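Local coordinates for putative mandelate racemase (Salmonella typhimurium, PDB 2O56), which binds magnesium as a member of the enolase superfamily and is possibly a hydro-lyase (dehydratase), its substrate not being established, at residues E36-F41 against W107-K112. Sequence-based numbering, arbitrary orientation.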
# COMPACT_ATOMS: atom_id res chain seq x y z
N GLU A 36 -49.99 -17.33 17.46
CA GLU A 36 -50.78 -16.34 18.15
C GLU A 36 -51.62 -15.54 17.20
O GLU A 36 -52.30 -14.60 17.59
CB GLU A 36 -49.91 -15.43 18.99
CG GLU A 36 -49.32 -16.12 20.21
CD GLU A 36 -48.59 -15.16 21.12
OE1 GLU A 36 -48.82 -13.93 21.00
OE2 GLU A 36 -47.79 -15.63 21.95
N GLY A 37 -51.59 -15.91 15.93
CA GLY A 37 -52.46 -15.32 14.93
C GLY A 37 -51.92 -14.02 14.37
O GLY A 37 -52.61 -13.35 13.60
N ILE A 38 -50.70 -13.67 14.75
CA ILE A 38 -50.00 -12.53 14.15
C ILE A 38 -49.25 -12.94 12.89
O ILE A 38 -48.38 -13.81 12.94
CB ILE A 38 -49.04 -11.86 15.15
CG1 ILE A 38 -49.83 -11.26 16.32
CG2 ILE A 38 -48.20 -10.78 14.47
CD1 ILE A 38 -49.00 -11.04 17.55
N SER A 39 -49.60 -12.32 11.76
CA SER A 39 -48.95 -12.56 10.46
C SER A 39 -48.08 -11.37 10.02
O SER A 39 -48.53 -10.23 10.03
CB SER A 39 -49.97 -12.88 9.35
OG SER A 39 -50.61 -14.13 9.55
N GLY A 40 -46.85 -11.67 9.61
CA GLY A 40 -45.93 -10.66 9.07
C GLY A 40 -45.86 -10.70 7.56
O GLY A 40 -45.90 -11.76 6.96
N PHE A 41 -45.72 -9.53 6.95
CA PHE A 41 -45.61 -9.45 5.49
C PHE A 41 -44.23 -8.88 5.04
O PHE A 41 -43.77 -7.85 5.54
CB PHE A 41 -46.73 -8.59 4.90
CG PHE A 41 -48.11 -9.22 4.95
CD1 PHE A 41 -48.69 -9.73 3.79
CD2 PHE A 41 -48.84 -9.27 6.14
CE1 PHE A 41 -49.97 -10.29 3.82
CE2 PHE A 41 -50.11 -9.83 6.18
CZ PHE A 41 -50.68 -10.33 5.02
N TRP A 107 -39.97 -8.49 11.21
CA TRP A 107 -40.13 -7.17 11.81
C TRP A 107 -41.59 -6.69 11.80
O TRP A 107 -41.99 -5.88 12.65
CB TRP A 107 -39.26 -6.12 11.09
CG TRP A 107 -37.79 -6.21 11.47
CD1 TRP A 107 -36.85 -7.05 10.93
CD2 TRP A 107 -37.12 -5.45 12.48
NE1 TRP A 107 -35.63 -6.86 11.54
CE2 TRP A 107 -35.77 -5.88 12.50
CE3 TRP A 107 -37.53 -4.47 13.39
CZ2 TRP A 107 -34.82 -5.35 13.37
CZ3 TRP A 107 -36.58 -3.93 14.26
CH2 TRP A 107 -35.24 -4.37 14.24
N ASP A 108 -42.36 -7.13 10.82
CA ASP A 108 -43.79 -6.81 10.77
C ASP A 108 -44.48 -7.47 11.99
O ASP A 108 -45.20 -6.81 12.74
CB ASP A 108 -44.39 -7.32 9.47
CG ASP A 108 -45.78 -6.75 9.20
OD1 ASP A 108 -46.09 -5.61 9.63
OD2 ASP A 108 -46.57 -7.46 8.53
N ILE A 109 -44.18 -8.75 12.20
CA ILE A 109 -44.63 -9.48 13.40
C ILE A 109 -44.23 -8.82 14.71
O ILE A 109 -45.02 -8.76 15.65
CB ILE A 109 -44.11 -10.95 13.40
CG1 ILE A 109 -44.91 -11.78 12.40
CG2 ILE A 109 -44.25 -11.56 14.81
CD1 ILE A 109 -44.27 -13.08 11.98
N LYS A 110 -42.99 -8.34 14.78
CA LYS A 110 -42.45 -7.76 16.00
C LYS A 110 -43.18 -6.46 16.31
O LYS A 110 -43.54 -6.21 17.45
CB LYS A 110 -40.94 -7.52 15.81
CG LYS A 110 -40.18 -7.14 17.05
CD LYS A 110 -38.86 -6.42 16.72
CE LYS A 110 -37.91 -7.31 15.94
NZ LYS A 110 -37.69 -8.58 16.72
N GLY A 111 -43.41 -5.65 15.28
CA GLY A 111 -44.20 -4.43 15.42
C GLY A 111 -45.64 -4.67 15.85
O GLY A 111 -46.15 -3.98 16.76
N LYS A 112 -46.29 -5.63 15.21
CA LYS A 112 -47.69 -5.95 15.50
C LYS A 112 -47.86 -6.47 16.93
O LYS A 112 -48.83 -6.10 17.61
CB LYS A 112 -48.23 -6.95 14.49
CG LYS A 112 -48.31 -6.38 13.11
CD LYS A 112 -48.71 -7.41 12.11
CE LYS A 112 -49.37 -6.75 10.91
NZ LYS A 112 -49.28 -7.61 9.69
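Ile-38 meets the helix with its CG2 branch, which, set anti to the backbone N, is turned to the helix and reaches to 3.8 Å from Lys-112 CB; the same methyl packs against the side chain of Ile-109. From there the long arm of Lys-112, extended beyond CG, runs past Ile-38 in the opposite direction and carries its ammonium to the backbone of Ser-39. NZ donates to the carbonyl O of Ser-39 at 2.7 Å, nearly in line with the C=O bond (171°), while the Ser-39 hydroxyl is engaged by Asn-33. At Gly-40, which has no side chain, the backbone comes close to the helix: its N is 3.4 Å from Ile-109 CG1. Phe-41 N then donates to Asp-108 OD2 (2.7 Å), on the anti side of the carboxylate. Lys-112 NZ, in a salt bridge, grips this oxygen too, at 3.0 Å from above the carboxylate plane, so two donors tie strand to helix through one atom at the Phe-41 ring edge. Glu-384 forms a second salt bridge with Lys-112, and Ile-381 N is hydrogen-bonded to Asp-108 OD1. Helix 93-114 thus packs on the antiparallel sheet of the enolase-superfamily capping domain, away from the magnesium site, against outermost strand 39-44, with Ile-109 reaching adjoining strand 28-34.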